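Bilirubin-inducible fluorescent protein UnaG (Anguilla japonica, PDB 4I3B) binds unconjugated bilirubin with high affinity inside its beta-barrel and then fluoresces green on excitation, the apoprotein being dark. Local coordinates at residues A[1-13]-A[37-51]. Numbering follows the deposited sequence.
Sequences MVEKFVGTWKIAD and TTPTLYISQKDGDKM. With BLR (3-[5-[(Z)-(4-ethenyl-3-methyl-5-oxidanylidene-pyrrol-2-ylidene)methyl]-2-[[5-[(Z)-(3-ethenyl-4-methyl-5-oxidanylidene-pyrrol-2-ylidene)methyl]-3-(3-hydroxy-3-oxopropyl)-4-methyl-1H-pyrrol-2-yl]methyl]-4-methyl-1H-pyrrol-3-yl]propanoic acid), chain G.
The Trp9 indole meets Ile43 obliquely, its CD1 lying 3.8 Å from Ile43 CD1, while its edge turns to the Phe5 carbonyl: NE1 donates to Phe5 O at 2.9 Å, nearly straight (173°). That acceptor lies in the ring plane, although NE1 itself stands above the carbonyl plane; the bond fixes the indole's rotation and ties strand to 3-10 turn. The Phe5 ring slants against a bilirubin vinyl group, which Ile43 CD1 also touches. Outside the barrel Thr8 and Tyr42 run side by side, Thr8 OG1 beside Tyr42 CD1; the Tyr42 hydroxyl bonds to Glu56.

Paired backbone bonds join Gly7 with Ile43 and Trp9 with Leu41; at Gly7 (phi 109°) a CB would jam against Val6 O, which calls for glycine. Near the 46-50 hairpin, Val2 CG1, anti to the backbone N (chi1 163°), packs tightly on Met51 CG at 3.5 Å. Gln45 OE1 accepts from Gly48 N.

Strand 7-15 thus lies antiparallel between 40-46 and 128-135 in the fatty-acid-binding-protein barrel. Apolar Leu41 and Ile43 suit the pigment pocket they line, Leu119 of strand 118-125 touches Trp9 and Ile43, and helices 17-23 and 28-36 link strand 7-15 to 40-46.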
loop_
_atom_site.group_PDB
_atom_site.type_symbol
_atom_site.label_atom_id
_atom_site.label_comp_id
_atom_site.label_asym_id
_atom_site.label_seq_id
_atom_site.Cartn_x
_atom_site.Cartn_y
_atom_site.Cartn_z
ATOM N N MET A 1 11.370 7.078 -12.193
ATOM C CA MET A 1 11.716 7.259 -10.758
ATOM C C MET A 1 10.449 7.303 -9.881
ATOM O O MET A 1 9.564 6.459 -10.025
ATOM C CB MET A 1 12.586 8.513 -10.614
ATOM C CG MET A 1 12.081 9.745 -11.381
ATOM S SD MET A 1 13.360 11.009 -11.463
ATOM C CE MET A 1 13.737 11.288 -9.738
ATOM N N VAL A 2 10.363 8.262 -8.964
ATOM C CA VAL A 2 9.184 8.406 -8.137
ATOM C C VAL A 2 8.136 9.284 -8.819
ATOM O O VAL A 2 6.953 9.160 -8.541
ATOM C CB VAL A 2 9.637 9.024 -6.796
ATOM C CG1 VAL A 2 8.501 9.595 -5.994
ATOM C CG2 VAL A 2 10.467 7.968 -5.973
ATOM N N GLU A 3 8.584 10.152 -9.724
ATOM C CA GLU A 3 7.717 11.114 -10.392
ATOM C C GLU A 3 6.478 10.456 -11.024
ATOM O O GLU A 3 5.351 10.969 -10.922
ATOM C CB GLU A 3 8.540 11.871 -11.445
ATOM C CG GLU A 3 9.489 12.959 -10.876
ATOM C CD GLU A 3 10.805 12.449 -10.219
ATOM O OE1 GLU A 3 11.057 11.217 -10.112
ATOM O OE2 GLU A 3 11.608 13.321 -9.799
ATOM N N LYS A 4 6.680 9.296 -11.641
ATOM C CA LYS A 4 5.615 8.626 -12.391
ATOM C C LYS A 4 4.452 8.186 -11.500
ATOM O O LYS A 4 3.328 7.989 -11.999
ATOM C CB LYS A 4 6.156 7.413 -13.157
ATOM C CG LYS A 4 6.738 6.305 -12.267
ATOM C CD LYS A 4 7.246 5.127 -13.105
ATOM C CE LYS A 4 7.876 4.036 -12.224
ATOM N NZ LYS A 4 9.257 4.349 -11.795
ATOM N N PHE A 5 4.702 8.033 -10.199
ATOM C CA PHE A 5 3.644 7.625 -9.270
ATOM C C PHE A 5 2.759 8.785 -8.814
ATOM O O PHE A 5 1.686 8.556 -8.242
ATOM C CB PHE A 5 4.218 6.916 -8.035
ATOM C CG PHE A 5 4.881 5.602 -8.338
ATOM C CD1 PHE A 5 4.140 4.436 -8.546
ATOM C CD2 PHE A 5 6.258 5.539 -8.421
ATOM C CE1 PHE A 5 4.776 3.221 -8.827
ATOM C CE2 PHE A 5 6.912 4.336 -8.701
ATOM C CZ PHE A 5 6.174 3.171 -8.912
ATOM N N VAL A 6 3.208 10.014 -9.030
ATOM C CA VAL A 6 2.526 11.176 -8.472
ATOM C C VAL A 6 1.106 11.364 -8.970
ATOM O O VAL A 6 0.781 11.043 -10.112
ATOM C CB VAL A 6 3.420 12.443 -8.691
ATOM C CG1 VAL A 6 2.713 13.738 -8.385
ATOM C CG2 VAL A 6 4.670 12.320 -7.824
ATOM N N GLY A 7 0.262 11.858 -8.074
ATOM C CA GLY A 7 -1.088 12.266 -8.419
ATOM C C GLY A 7 -2.136 11.326 -7.850
ATOM O O GLY A 7 -1.883 10.542 -6.911
ATOM N N THR A 8 -3.338 11.407 -8.391
ATOM C CA THR A 8 -4.456 10.677 -7.858
ATOM C C THR A 8 -4.651 9.336 -8.566
ATOM O O THR A 8 -4.446 9.251 -9.797
ATOM C CB THR A 8 -5.725 11.506 -7.982
ATOM O OG1 THR A 8 -5.532 12.725 -7.276
ATOM C CG2 THR A 8 -6.924 10.765 -7.395
ATOM N N TRP A 9 -5.065 8.323 -7.777
ATOM C CA TRP A 9 -5.321 6.980 -8.242
ATOM C C TRP A 9 -6.582 6.419 -7.584
ATOM O O TRP A 9 -6.852 6.681 -6.409
ATOM C CB TRP A 9 -4.172 6.066 -7.847
ATOM C CG TRP A 9 -2.873 6.347 -8.480
ATOM C CD1 TRP A 9 -1.840 7.093 -7.949
ATOM C CD2 TRP A 9 -2.442 5.903 -9.756
ATOM N NE1 TRP A 9 -0.778 7.102 -8.828
ATOM C CE2 TRP A 9 -1.126 6.386 -9.947
ATOM C CE3 TRP A 9 -3.034 5.135 -10.769
ATOM C CZ2 TRP A 9 -0.388 6.093 -11.091
ATOM C CZ3 TRP A 9 -2.294 4.863 -11.918
ATOM C CH2 TRP A 9 -0.985 5.327 -12.057
ATOM N N LYS A 10 -7.366 5.637 -8.327
ATOM C CA LYS A 10 -8.597 5.037 -7.822
ATOM C C LYS A 10 -8.571 3.543 -8.099
ATOM O O LYS A 10 -8.119 3.115 -9.162
ATOM C CB LYS A 10 -9.834 5.637 -8.541
ATOM C CG LYS A 10 -10.048 7.141 -8.324
ATOM C CD LYS A 10 -11.273 7.635 -9.084
ATOM C CE LYS A 10 -12.489 6.795 -8.775
ATOM N NZ LYS A 10 -13.749 7.472 -9.189
ATOM N N ILE A 11 -9.085 2.732 -7.193
ATOM C CA ILE A 11 -8.948 1.291 -7.388
ATOM C C ILE A 11 -9.720 0.843 -8.610
ATOM O O ILE A 11 -10.784 1.369 -8.925
ATOM C CB ILE A 11 -9.324 0.448 -6.143
ATOM C CG1 ILE A 11 -8.641 -0.925 -6.180
ATOM C CG2 ILE A 11 -10.802 0.280 -6.024
ATOM C CD1 ILE A 11 -8.722 -1.693 -4.855
ATOM N N ALA A 12 -9.135 -0.141 -9.290
ATOM C CA ALA A 12 -9.718 -0.782 -10.450
ATOM C C ALA A 12 -10.058 -2.254 -10.165
ATOM O O ALA A 12 -11.106 -2.725 -10.584
ATOM C CB ALA A 12 -8.745 -0.688 -11.637
ATOM N N ASP A 13 -9.179 -3.001 -9.502
ATOM C CA ASP A 13 -9.442 -4.406 -9.203
ATOM C C ASP A 13 -8.603 -4.863 -8.039
ATOM O O ASP A 13 -7.626 -4.234 -7.681
ATOM C CB ASP A 13 -9.208 -5.317 -10.421
ATOM C CG ASP A 13 -7.886 -5.082 -11.082
ATOM O OD1 ASP A 13 -6.849 -5.170 -10.384
ATOM O OD2 ASP A 13 -7.870 -4.784 -12.310
ATOM N N THR A 37 -13.117 -2.723 0.272
ATOM C CA THR A 37 -12.866 -1.298 0.070
ATOM C C THR A 37 -12.595 -0.917 -1.383
ATOM O O THR A 37 -12.130 -1.727 -2.179
ATOM C CB THR A 37 -11.676 -0.787 0.929
ATOM O OG1 THR A 37 -10.492 -1.555 0.669
ATOM C CG2 THR A 37 -12.027 -0.862 2.408
ATOM N N THR A 38 -12.873 0.343 -1.694
ATOM C CA THR A 38 -12.512 0.919 -2.979
ATOM C C THR A 38 -11.696 2.187 -2.706
ATOM O O THR A 38 -12.208 3.301 -2.755
ATOM C CB THR A 38 -13.757 1.207 -3.818
ATOM O OG1 THR A 38 -14.661 1.990 -3.037
ATOM C CG2 THR A 38 -14.455 -0.113 -4.230
ATOM N N PRO A 39 -10.405 2.019 -2.391
ATOM C CA PRO A 39 -9.563 3.149 -1.990
ATOM C C PRO A 39 -9.233 4.152 -3.097
ATOM O O PRO A 39 -9.235 3.836 -4.283
ATOM C CB PRO A 39 -8.290 2.455 -1.521
ATOM C CG PRO A 39 -8.264 1.140 -2.297
ATOM C CD PRO A 39 -9.706 0.734 -2.237
ATOM N N THR A 40 -8.946 5.380 -2.663
ATOM C CA THR A 40 -8.393 6.439 -3.493
ATOM C C THR A 40 -7.061 6.818 -2.855
ATOM O O THR A 40 -6.969 6.911 -1.610
ATOM C CB THR A 40 -9.312 7.665 -3.513
ATOM O OG1 THR A 40 -10.618 7.253 -3.915
ATOM C CG2 THR A 40 -8.811 8.700 -4.485
ATOM N N LEU A 41 -6.047 7.051 -3.684
ATOM C CA LEU A 41 -4.728 7.489 -3.240
ATOM C C LEU A 41 -4.410 8.845 -3.818
ATOM O O LEU A 41 -4.726 9.110 -4.985
ATOM C CB LEU A 41 -3.657 6.541 -3.748
ATOM C CG LEU A 41 -3.906 5.050 -3.637
ATOM C CD1 LEU A 41 -2.803 4.272 -4.312
ATOM C CD2 LEU A 41 -4.086 4.609 -2.210
ATOM N N TYR A 42 -3.711 9.668 -3.034
ATOM C CA TYR A 42 -3.204 10.958 -3.488
ATOM C C TYR A 42 -1.737 10.932 -3.154
ATOM O O TYR A 42 -1.362 10.987 -1.973
ATOM C CB TYR A 42 -3.888 12.116 -2.758
ATOM C CG TYR A 42 -5.390 12.067 -2.820
ATOM C CD1 TYR A 42 -6.079 12.718 -3.834
ATOM C CD2 TYR A 42 -6.124 11.347 -1.881
ATOM C CE1 TYR A 42 -7.468 12.691 -3.904
ATOM C CE2 TYR A 42 -7.505 11.278 -1.958
ATOM C CZ TYR A 42 -8.178 11.952 -2.962
ATOM O OH TYR A 42 -9.550 11.876 -3.009
ATOM N N ILE A 43 -0.922 10.825 -4.191
ATOM C CA ILE A 43 0.509 10.674 -4.035
ATOM C C ILE A 43 1.226 11.964 -4.394
ATOM O O ILE A 43 0.973 12.553 -5.436
ATOM C CB ILE A 43 0.988 9.533 -4.929
ATOM C CG1 ILE A 43 0.250 8.269 -4.527
ATOM C CG2 ILE A 43 2.506 9.340 -4.810
ATOM C CD1 ILE A 43 0.736 6.990 -5.215
ATOM N N SER A 44 2.132 12.414 -3.544
ATOM C CA SER A 44 2.901 13.605 -3.850
ATOM C C SER A 44 4.376 13.302 -3.526
ATOM O O SER A 44 4.688 12.319 -2.850
ATOM C CB SER A 44 2.333 14.811 -3.074
ATOM O OG SER A 44 2.336 14.542 -1.679
ATOM N N GLN A 45 5.281 14.069 -4.108
ATOM C CA GLN A 45 6.699 13.797 -3.899
ATOM C C GLN A 45 7.489 15.070 -3.841
ATOM O O GLN A 45 7.037 16.138 -4.284
ATOM C CB GLN A 45 7.251 12.884 -5.007
ATOM C CG GLN A 45 7.512 13.569 -6.345
ATOM C CD GLN A 45 8.927 14.116 -6.460
ATOM O OE1 GLN A 45 9.853 13.623 -5.811
ATOM N NE2 GLN A 45 9.101 15.141 -7.287
ATOM N N LYS A 46 8.685 14.923 -3.287
ATOM C CA LYS A 46 9.624 16.001 -3.139
ATOM C C LYS A 46 11.017 15.456 -3.455
ATOM O O LYS A 46 11.434 14.454 -2.877
ATOM C CB LYS A 46 9.509 16.509 -1.692
ATOM C CG LYS A 46 8.313 17.434 -1.498
ATOM C CD LYS A 46 8.133 17.890 -0.063
ATOM C CE LYS A 46 6.842 18.688 0.106
ATOM N NZ LYS A 46 6.225 18.491 1.464
ATOM N N ASP A 47 11.703 16.079 -4.416
ATOM C CA ASP A 47 13.130 15.818 -4.641
ATOM C C ASP A 47 13.483 14.456 -5.237
ATOM O O ASP A 47 14.659 14.110 -5.353
ATOM C CB ASP A 47 13.886 16.008 -3.324
ATOM C CG ASP A 47 13.882 17.449 -2.872
ATOM O OD1 ASP A 47 14.127 18.330 -3.736
ATOM O OD2 ASP A 47 13.622 17.703 -1.672
ATOM N N GLY A 48 12.474 13.686 -5.613
ATOM C CA GLY A 48 12.698 12.387 -6.215
ATOM C C GLY A 48 13.024 11.324 -5.183
ATOM O O GLY A 48 13.248 10.164 -5.541
ATOM N N ASP A 49 13.051 11.694 -3.903
ATOM C CA ASP A 49 13.318 10.711 -2.851
ATOM C C ASP A 49 12.443 10.857 -1.611
ATOM O O ASP A 49 12.652 10.143 -0.645
ATOM C CB ASP A 49 14.789 10.747 -2.438
ATOM C CG ASP A 49 15.138 11.982 -1.642
ATOM O OD1 ASP A 49 14.323 12.934 -1.624
ATOM O OD2 ASP A 49 16.235 12.011 -1.044
ATOM N N LYS A 50 11.477 11.776 -1.622
ATOM C CA LYS A 50 10.521 11.890 -0.513
ATOM C C LYS A 50 9.115 11.800 -1.061
ATOM O O LYS A 50 8.819 12.377 -2.110
ATOM C CB LYS A 50 10.700 13.206 0.242
ATOM C CG LYS A 50 11.945 13.218 1.151
ATOM C CD LYS A 50 12.210 14.615 1.736
ATOM C CE LYS A 50 12.871 15.552 0.718
ATOM N NZ LYS A 50 14.188 15.024 0.188
ATOM N N MET A 51 8.247 11.065 -0.370
ATOM C CA MET A 51 6.859 10.909 -0.804
ATOM C C MET A 51 5.891 11.057 0.338
ATOM O O MET A 51 6.199 10.756 1.488
ATOM C CB MET A 51 6.648 9.523 -1.454
ATOM C CG MET A 51 7.559 9.290 -2.643
ATOM S SD MET A 51 7.347 7.681 -3.437
ATOM C CE MET A 51 5.680 7.783 -4.070
HETATM C CHA BLR G . -4.053 1.176 0.800
HETATM N NA BLR G . -1.775 2.159 0.313
HETATM C C1A BLR G . -2.799 1.942 1.180
HETATM C C2A BLR G . -2.440 2.416 2.432
HETATM C C3A BLR G . -1.145 2.919 2.306
HETATM C C4A BLR G . -0.758 2.754 0.982
HETATM C CMA BLR G . -0.321 3.548 3.388
HETATM C CAA BLR G . -3.294 2.398 3.661
HETATM C CBA BLR G . -2.923 1.327 4.608
HETATM C CGA BLR G . -3.741 1.322 5.849
HETATM O O1A BLR G . -4.911 1.803 5.866
HETATM O O2A BLR G . -3.178 0.842 6.899
HETATM C CHB BLR G . 0.543 3.178 0.438
HETATM N NB BLR G . 0.062 3.141 -1.969
HETATM C C1B BLR G . 0.916 3.368 -0.868
HETATM C C2B BLR G . 2.173 3.773 -1.355
HETATM C C3B BLR G . 2.176 3.847 -2.637
HETATM C C4B BLR G . 0.843 3.430 -3.239
HETATM C CMB BLR G . 3.337 4.093 -0.437
HETATM O OB BLR G . 0.413 3.343 -4.337
HETATM C CAB BLR G . 3.295 4.256 -3.521
HETATM C CBB BLR G . 3.226 4.298 -4.886
HETATM N NC BLR G . -7.472 -0.887 4.257
HETATM C C1C BLR G . -8.709 -0.815 5.166
HETATM C C2C BLR G . -8.339 -1.806 6.215
HETATM C C3C BLR G . -7.178 -2.324 6.003
HETATM C C4C BLR G . -6.570 -1.833 4.862
HETATM C CMC BLR G . -9.265 -2.048 7.359
HETATM O OC BLR G . -9.685 -0.143 4.982
HETATM C CAC BLR G . -6.485 -3.298 6.865
HETATM C CBC BLR G . -7.128 -4.301 7.511
HETATM C CHD BLR G . -5.357 -2.141 4.338
HETATM N ND BLR G . -5.001 -0.343 2.551
HETATM C C1D BLR G . -4.674 -1.460 3.227
HETATM C C2D BLR G . -3.402 -1.947 2.655
HETATM C C3D BLR G . -3.028 -1.096 1.647
HETATM C C4D BLR G . -4.024 -0.013 1.558
HETATM C CMD BLR G . -2.722 -3.187 3.134
HETATM C CAD BLR G . -1.773 -1.221 0.827
HETATM C CBD BLR G . -2.080 -1.842 -0.522
HETATM C CGD BLR G . -2.568 -0.817 -1.480
HETATM O O1D BLR G . -3.690 -0.959 -1.997
HETATM O O2D BLR G . -1.859 0.162 -1.810
HETATM O O HOH W 1 11.925 15.784 -8.470
#